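Local coordinates for protein phiAB6 tailspike (Unidentified phage, PDB 5JS4) that probably recognises and fragments the exopolysaccharide of Acinetobacter baumannii as the trimeric beta-helical tailspike of the phage, at residues A190-M193 and I199-S202; S209-N212 and G217-K220; C459-F464 and D476-T481; G519-V522 and I527-V530. All coordinates share one frame; numbering follows the deposited sequence.

How the contacts relate
The four contacts follow one another along the chain without overlap and fall into two groups. Contact 1 lies within, and contact 2 packs a loop onto, the small N-terminal antiparallel sheet of strands 191-193, 199-202 and 218-220; their centres are about 7 Å apart, and they meet where strand 199-202 pairs with strand 218-220. Contacts 3 and 4 lie 69 to 81 Å away, centre to centre, near the middle of the elongated chain. Contact 3 spans the interior of the parallel beta-helix, whereas contact 4, its centre about 13 Å from that of contact 3, is an antiparallel hairpin joined to that helix through strand 489-491. Contacts 1 and 4 also face neighbouring subunits, so trimer packing recurs along the spike.

Contact 1 (A190-M193 and I199-S202); sequences ARIM and IVRS
Strands 191-193 and 199-202 run antiparallel, with 146° between their directions and an axis separation of 4.6 Å at closest approach. Ile192 and Val200 form the hydrogen-bonded pair: Val200 N reaches Ile192 O at 2.8 Å, and Ile192 N returns a bond of 3.1 Å to Val200 O. A third bond, from Ser202 N to Ala190 O at 2.9 Å, ties the start of the first segment to the end of the second. The non-hydrogen-bonded pairs, Arg191 with Arg201 and Met193 with Ile199, share one face. There Met193 and Ile199 lie side by side; the bend in the methionine chain (chi2 72°) lays Met193 CE 3.9 Å from Ile199 CD1. Arg191 crosses Ile199 at about a right angle, its CB 3.9 Å from Ile199 CG2. Both arginine chains are extended, and their guanidinium groups, planes 25° apart, come close, with Arg191 NH2 3.5 Å from Arg201 NH1, a contact of two donors that is not a hydrogen bond. Acceptors from the second subunit accompany this pairing: its Asp198 forms a salt bridge with Arg201 NH1, and its Gly197 O accepts from Arg191 NH2. On the other face Ile192 CG1 meets Val200 CG2 at 3.9 Å, and both residues pack on Trp218. This is a beta hairpin, the first two strands of a three-stranded antiparallel meander, with an apolar face turned inward and an arginine-bearing face at the trimer interface.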
# COMPACT_ATOMS: atom_id res chain seq x y z
N ALA A 190 -18.64 6.46 -70.49
CA ALA A 190 -18.01 5.50 -71.39
C ALA A 190 -16.84 4.83 -70.69
O ALA A 190 -16.10 5.48 -69.94
CB ALA A 190 -17.55 6.17 -72.67
N ARG A 191 -16.67 3.53 -70.93
CA ARG A 191 -15.54 2.79 -70.36
C ARG A 191 -14.63 2.25 -71.45
O ARG A 191 -15.08 1.72 -72.47
CB ARG A 191 -16.04 1.65 -69.47
CG ARG A 191 -16.92 2.16 -68.35
CD ARG A 191 -17.10 1.18 -67.22
NE ARG A 191 -18.01 1.74 -66.23
CZ ARG A 191 -18.15 1.33 -64.97
NH1 ARG A 191 -17.42 0.32 -64.49
NH2 ARG A 191 -19.02 1.95 -64.18
N ILE A 192 -13.33 2.44 -71.24
CA ILE A 192 -12.28 1.86 -72.07
C ILE A 192 -11.16 1.38 -71.16
O ILE A 192 -11.20 1.59 -69.95
CB ILE A 192 -11.72 2.85 -73.11
CG1 ILE A 192 -11.19 4.12 -72.44
CG2 ILE A 192 -12.78 3.19 -74.14
CD1 ILE A 192 -10.34 4.99 -73.35
N MET A 193 -10.16 0.73 -71.75
CA MET A 193 -9.00 0.26 -71.01
C MET A 193 -7.80 1.16 -71.25
O MET A 193 -7.53 1.56 -72.38
CB MET A 193 -8.62 -1.16 -71.44
CG MET A 193 -9.54 -2.25 -70.92
SD MET A 193 -11.17 -2.26 -71.69
CE MET A 193 -11.78 -3.83 -71.11
N ILE A 199 -9.49 -0.59 -66.43
CA ILE A 199 -10.61 0.14 -67.01
C ILE A 199 -10.75 1.54 -66.40
O ILE A 199 -10.63 1.73 -65.19
CB ILE A 199 -11.94 -0.63 -66.85
CG1 ILE A 199 -11.92 -1.87 -67.76
CG2 ILE A 199 -13.13 0.25 -67.21
CD1 ILE A 199 -13.14 -2.76 -67.63
N VAL A 200 -10.99 2.52 -67.27
CA VAL A 200 -11.31 3.87 -66.85
C VAL A 200 -12.69 4.26 -67.37
O VAL A 200 -13.13 3.78 -68.41
CB VAL A 200 -10.25 4.91 -67.30
CG1 VAL A 200 -8.96 4.71 -66.51
CG2 VAL A 200 -9.99 4.84 -68.80
N ARG A 201 -13.35 5.14 -66.62
CA ARG A 201 -14.69 5.59 -66.90
C ARG A 201 -14.65 7.10 -67.09
O ARG A 201 -14.06 7.81 -66.27
CB ARG A 201 -15.58 5.23 -65.71
CG ARG A 201 -16.94 5.90 -65.64
CD ARG A 201 -17.61 5.48 -64.35
NE ARG A 201 -18.88 6.15 -64.11
CZ ARG A 201 -19.74 5.82 -63.15
NH1 ARG A 201 -19.48 4.82 -62.32
NH2 ARG A 201 -20.88 6.49 -63.02
N SER A 202 -15.25 7.60 -68.16
CA SER A 202 -15.31 9.04 -68.40
C SER A 202 -16.30 9.69 -67.45
O SER A 202 -17.43 9.23 -67.31
CB SER A 202 -15.70 9.35 -69.83
OG SER A 202 -15.74 10.76 -70.03

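Contact 2 (S209-N212 and G217-K220); sequences SNPN and GWVK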
# COMPACT_ATOMS: atom_id res chain seq x y z
N SER A 209 -9.68 13.36 -74.22
CA SER A 209 -8.38 13.31 -73.56
C SER A 209 -7.93 11.86 -73.41
O SER A 209 -8.73 10.98 -73.09
CB SER A 209 -8.45 13.98 -72.19
OG SER A 209 -9.33 13.29 -71.32
N ASN A 210 -6.65 11.63 -73.67
CA ASN A 210 -6.06 10.30 -73.55
C ASN A 210 -5.78 9.99 -72.08
O ASN A 210 -4.89 10.60 -71.48
CB ASN A 210 -4.77 10.25 -74.37
CG ASN A 210 -4.12 8.87 -74.38
OD1 ASN A 210 -4.56 7.96 -73.69
ND2 ASN A 210 -3.07 8.73 -75.18
N PRO A 211 -6.51 9.02 -71.50
CA PRO A 211 -6.33 8.74 -70.07
C PRO A 211 -4.96 8.16 -69.71
O PRO A 211 -4.57 8.20 -68.55
CB PRO A 211 -7.44 7.73 -69.78
CG PRO A 211 -7.68 7.04 -71.07
CD PRO A 211 -7.46 8.08 -72.13
N ASN A 212 -4.24 7.64 -70.71
CA ASN A 212 -2.88 7.12 -70.50
C ASN A 212 -1.86 8.20 -70.16
O ASN A 212 -0.85 7.91 -69.51
CB ASN A 212 -2.41 6.35 -71.74
CG ASN A 212 -3.24 5.11 -72.00
OD1 ASN A 212 -3.12 4.12 -71.29
ND2 ASN A 212 -4.09 5.17 -73.03
N GLY A 217 -10.91 14.07 -66.35
CA GLY A 217 -12.14 13.61 -66.99
C GLY A 217 -12.34 12.11 -66.96
O GLY A 217 -13.29 11.61 -67.55
N TRP A 218 -11.44 11.39 -66.28
CA TRP A 218 -11.51 9.93 -66.16
C TRP A 218 -11.33 9.50 -64.71
O TRP A 218 -10.70 10.20 -63.92
CB TRP A 218 -10.42 9.26 -66.98
CG TRP A 218 -10.46 9.53 -68.45
CD1 TRP A 218 -9.78 10.50 -69.13
CD2 TRP A 218 -11.19 8.79 -69.44
NE1 TRP A 218 -10.04 10.42 -70.47
CE2 TRP A 218 -10.91 9.38 -70.69
CE3 TRP A 218 -12.06 7.69 -69.40
CZ2 TRP A 218 -11.47 8.91 -71.89
CZ3 TRP A 218 -12.61 7.23 -70.58
CH2 TRP A 218 -12.31 7.84 -71.81
N VAL A 219 -11.86 8.33 -64.37
CA VAL A 219 -11.57 7.68 -63.09
C VAL A 219 -11.30 6.19 -63.31
O VAL A 219 -11.88 5.58 -64.21
CB VAL A 219 -12.72 7.84 -62.06
CG1 VAL A 219 -12.88 9.29 -61.65
CG2 VAL A 219 -14.04 7.29 -62.60
N LYS A 220 -10.42 5.62 -62.49
CA LYS A 220 -10.14 4.19 -62.52
C LYS A 220 -11.23 3.45 -61.75
O LYS A 220 -11.45 3.73 -60.57
CB LYS A 220 -8.78 3.88 -61.91
CG LYS A 220 -7.60 4.38 -62.73
CD LYS A 220 -6.26 3.92 -62.15
CE LYS A 220 -5.82 2.57 -62.70
NZ LYS A 220 -6.63 1.42 -62.22
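Trp218 points its indole from strand 218-220 toward Ser209 and Pro211 in the loop 209-212. Its CB sets CG opposite the carbonyl carbon and next to the backbone N (chi1 -60°), which directs the ring at the loop. Trp218 CG already lies beneath Pro211 CB, 3.8 Å away, and Trp218 CD1 meets the same carbon while also passing 3.6 Å from Ser209 OG. Pro211 CB stands 3.6 Å from the centroid of the five-membered ring and only 7° off its normal, a CH-pi contact over the face. At NE1 the indole donates to Ser209 O at 3.0 Å, bent to 142°, with the donor above the carbonyl plane; a weak second bond goes to Ser209 OG at 3.1 Å. That hydroxyl is also held by Asn207 OD1 and Thr216 O. Past NE1, Trp218 CZ2 lies 3.6 Å from Ser209 O, while CE3 packs against Ser202 N. Asn210 OD1 accepts from Asn212 N at 3.0 Å, closing an Asx turn around Pro211. Ile192 and Val200 lie on the same side of the indole as Pro211, and Ser202 on the opposite side, so the tryptophan packs one face of the three-stranded antiparallel sheet against the loop leading into its last strand.

Contact 3 (C459-F464 and D476-T481); sequences CGFGKF and DWLEVT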
# COMPACT_ATOMS: atom_id res chain seq x y z
N CYS A 459 9.83 8.09 -2.27
CA CYS A 459 9.30 7.11 -3.21
C CYS A 459 8.58 6.01 -2.44
O CYS A 459 8.85 5.79 -1.26
CB CYS A 459 10.43 6.51 -4.05
SG CYS A 459 11.13 7.65 -5.25
N GLY A 460 7.67 5.34 -3.13
CA GLY A 460 6.98 4.18 -2.60
C GLY A 460 7.50 2.91 -3.23
O GLY A 460 7.68 2.85 -4.45
N PHE A 461 7.75 1.91 -2.39
CA PHE A 461 8.17 0.60 -2.84
C PHE A 461 7.24 -0.44 -2.23
O PHE A 461 7.10 -0.52 -1.01
CB PHE A 461 9.61 0.33 -2.44
CG PHE A 461 10.59 1.26 -3.09
CD1 PHE A 461 11.12 0.96 -4.34
CD2 PHE A 461 10.97 2.44 -2.47
CE1 PHE A 461 12.01 1.81 -4.95
CE2 PHE A 461 11.86 3.30 -3.08
CZ PHE A 461 12.38 2.99 -4.32
N GLY A 462 6.60 -1.21 -3.10
CA GLY A 462 5.69 -2.26 -2.69
C GLY A 462 6.37 -3.61 -2.74
O GLY A 462 7.50 -3.76 -2.26
N LYS A 463 5.69 -4.59 -3.32
CA LYS A 463 6.19 -5.96 -3.35
C LYS A 463 7.25 -6.15 -4.41
O LYS A 463 7.07 -5.73 -5.56
CB LYS A 463 5.04 -6.93 -3.57
CG LYS A 463 4.02 -6.91 -2.44
CD LYS A 463 2.97 -8.00 -2.58
CE LYS A 463 3.53 -9.40 -2.41
NZ LYS A 463 4.24 -9.61 -1.12
N PHE A 464 8.36 -6.76 -4.01
CA PHE A 464 9.44 -7.15 -4.91
C PHE A 464 9.74 -8.63 -4.68
O PHE A 464 9.78 -9.09 -3.54
CB PHE A 464 10.71 -6.34 -4.64
CG PHE A 464 10.71 -4.98 -5.27
CD1 PHE A 464 9.89 -3.98 -4.78
CD2 PHE A 464 11.55 -4.69 -6.34
CE1 PHE A 464 9.88 -2.72 -5.36
CE2 PHE A 464 11.55 -3.42 -6.92
CZ PHE A 464 10.71 -2.44 -6.43
N ASP A 476 22.24 -5.50 -3.87
CA ASP A 476 21.07 -4.92 -3.22
C ASP A 476 19.95 -4.77 -4.24
O ASP A 476 20.20 -4.40 -5.39
CB ASP A 476 21.38 -3.55 -2.61
CG ASP A 476 22.18 -3.63 -1.32
OD1 ASP A 476 21.92 -4.54 -0.50
OD2 ASP A 476 23.04 -2.76 -1.11
N TRP A 477 18.71 -5.03 -3.83
CA TRP A 477 17.56 -4.86 -4.72
C TRP A 477 17.38 -3.38 -5.09
O TRP A 477 16.93 -3.06 -6.20
CB TRP A 477 16.28 -5.43 -4.08
CG TRP A 477 15.76 -4.62 -2.94
CD1 TRP A 477 16.12 -4.72 -1.62
CD2 TRP A 477 14.79 -3.57 -3.01
NE1 TRP A 477 15.43 -3.79 -0.87
CE2 TRP A 477 14.61 -3.08 -1.70
CE3 TRP A 477 14.05 -3.00 -4.05
CZ2 TRP A 477 13.72 -2.04 -1.41
CZ3 TRP A 477 13.17 -1.97 -3.76
CH2 TRP A 477 13.01 -1.50 -2.45
N LEU A 478 17.72 -2.50 -4.16
CA LEU A 478 17.71 -1.06 -4.36
C LEU A 478 19.08 -0.52 -3.98
O LEU A 478 19.55 -0.74 -2.85
CB LEU A 478 16.62 -0.40 -3.51
CG LEU A 478 16.51 1.13 -3.57
CD1 LEU A 478 16.09 1.61 -4.95
CD2 LEU A 478 15.53 1.64 -2.52
N GLU A 479 19.69 0.18 -4.92
CA GLU A 479 21.06 0.66 -4.81
C GLU A 479 21.04 2.18 -4.99
O GLU A 479 20.82 2.67 -6.09
CB GLU A 479 21.87 -0.03 -5.91
CG GLU A 479 23.33 0.36 -6.04
CD GLU A 479 24.04 -0.44 -7.13
OE1 GLU A 479 25.20 -0.12 -7.43
OE2 GLU A 479 23.44 -1.38 -7.70
N VAL A 480 21.24 2.91 -3.90
CA VAL A 480 21.26 4.37 -3.93
C VAL A 480 22.67 4.84 -3.61
O VAL A 480 23.19 4.55 -2.53
CB VAL A 480 20.24 4.98 -2.94
CG1 VAL A 480 20.15 6.49 -3.13
CG2 VAL A 480 18.87 4.34 -3.11
N THR A 481 23.29 5.56 -4.54
CA THR A 481 24.73 5.82 -4.47
C THR A 481 25.11 7.09 -3.70
O THR A 481 26.22 7.18 -3.17
CB THR A 481 25.36 5.89 -5.88
OG1 THR A 481 24.85 7.03 -6.59
CG2 THR A 481 25.07 4.62 -6.67
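Trp477 pushes the benzene end of its indole into the corner formed by Phe461 and Phe464, and these three rings form an aromatic cluster. Its CZ3 stands over the centre of the Phe464 ring, 3.7 Å from Phe464 CZ, in an edge-to-face pair with planes at 51° and centroids only 4.6 Å apart, so the edge comes in tilted. The same end of the indole turns to Phe461 as well. This second pair is an offset edge-to-face one, nearly T-shaped at 80°, with centroids 5.3 Å apart; Trp477 CZ3 and CH2 both lie 3.6 Å from Phe461 CD1. Leu478 adds its methyls at the far end of the Phe461 ring: Leu478 CD2 is 3.9 Å from Phe461 CZ and sits over the face. These side chains meet in the interior of the right-handed parallel beta-helix of the pectate lyase-like family, where they join strand 460-469 to strand 478-480, on a different sheet of the coil, and to the turn residue Trp477 just before it. The Phe461 ring also meets that of Phe439, on the neighbouring strand 438-447, with the planes almost parallel. Beyond this shell, with CG between the backbone N and the carbonyl carbon (chi1 72°), the indole of Trp477 turns toward the two phenylalanines, and Leu478 CB rests over the centre of one indole face. At the polar end NE1 is bonded to Ser503 OG and Thr505 OG1. Ile451 packs against both Phe464 and Leu478.

Contact 4 (G519-V522 and I527-V530); sequences GVSV and ISIV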
# COMPACT_ATOMS: atom_id res chain seq x y z
N GLY A 519 13.45 5.89 5.65
CA GLY A 519 12.04 5.70 5.39
C GLY A 519 11.35 4.84 6.42
O GLY A 519 11.95 4.40 7.41
N VAL A 520 10.06 4.61 6.18
CA VAL A 520 9.27 3.68 6.97
C VAL A 520 9.32 2.34 6.24
O VAL A 520 9.27 2.30 5.01
CB VAL A 520 7.82 4.19 7.16
CG1 VAL A 520 7.07 4.30 5.84
CG2 VAL A 520 7.06 3.30 8.13
N SER A 521 9.43 1.26 7.00
CA SER A 521 9.45 -0.08 6.43
C SER A 521 8.37 -0.90 7.14
O SER A 521 8.37 -1.00 8.36
CB SER A 521 10.83 -0.72 6.60
OG SER A 521 10.95 -1.91 5.83
N VAL A 522 7.45 -1.46 6.36
CA VAL A 522 6.33 -2.23 6.89
C VAL A 522 6.21 -3.54 6.13
O VAL A 522 6.00 -3.54 4.92
CB VAL A 522 5.00 -1.46 6.77
CG1 VAL A 522 3.84 -2.28 7.32
CG2 VAL A 522 5.10 -0.12 7.49
N ILE A 527 7.70 -3.52 11.68
CA ILE A 527 7.27 -2.17 11.38
C ILE A 527 8.34 -1.25 11.93
O ILE A 527 8.56 -1.22 13.14
CB ILE A 527 5.93 -1.86 12.07
CG1 ILE A 527 4.84 -2.83 11.60
CG2 ILE A 527 5.52 -0.42 11.82
CD1 ILE A 527 3.76 -3.06 12.63
N SER A 528 9.02 -0.51 11.06
CA SER A 528 10.13 0.32 11.51
C SER A 528 10.16 1.66 10.82
O SER A 528 9.51 1.87 9.79
CB SER A 528 11.47 -0.39 11.26
OG SER A 528 11.78 -0.39 9.88
N ILE A 529 10.94 2.57 11.39
CA ILE A 529 11.12 3.89 10.83
C ILE A 529 12.50 4.43 11.21
O ILE A 529 12.94 4.28 12.36
CB ILE A 529 9.96 4.83 11.25
CG1 ILE A 529 10.04 6.16 10.49
CG2 ILE A 529 9.94 5.03 12.76
CD1 ILE A 529 8.75 6.94 10.53
N VAL A 530 13.18 5.03 10.24
CA VAL A 530 14.56 5.47 10.37
C VAL A 530 14.78 6.67 9.45
O VAL A 530 14.14 6.76 8.40
CB VAL A 530 15.55 4.33 10.01
CG1 VAL A 530 15.49 3.97 8.53
CG2 VAL A 530 16.97 4.67 10.42
O HOH W 1 12.73 1.82 8.59
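The peptide groups of Gly519 and Val530 face each other as a hydrogen-bonded pair, and neither donor lies squarely in its partner's carbonyl plane. Gly519 N approaches Val530 O at 3.0 Å from 25° out of the plane, and Val530 N returns to Gly519 O at 3.1 Å from 32°. At the next such pair Ser521 N stands above the carbonyl plane of Ser528 at 2.9 Å from Ser528 O, whereas Ser528 N donates back to Ser521 O at 2.8 Å. One face of the hairpin carries the two serines and Val530: Ser528 OG comes within 3.4 Å of Ser521 CB, and a water links Ser528 OG, 2.7 Å away, to Gly519 O. Ser521 OG instead bonds to Thr505 O. The two strands, at 169° to each other, form an antiparallel hairpin where the parallel coils give way to up-and-down strands: strand 519-523 still pairs in parallel with strand 489-491, while strand 526-530 passes on to antiparallel strand 537-541. The opposite face is aliphatic. Val520 CG2, trans to the backbone N, leans toward the partner strand, 3.3 Å from Ser528 O, and the non-hydrogen-bonded pairs Val520-Ile529 and Val522-Ile527 sit alongside. This face looks into the trimer: Ile527 packs on Ile527 of both other subunits, and Val522 meets Val522 of the second subunit and Val520 of the third.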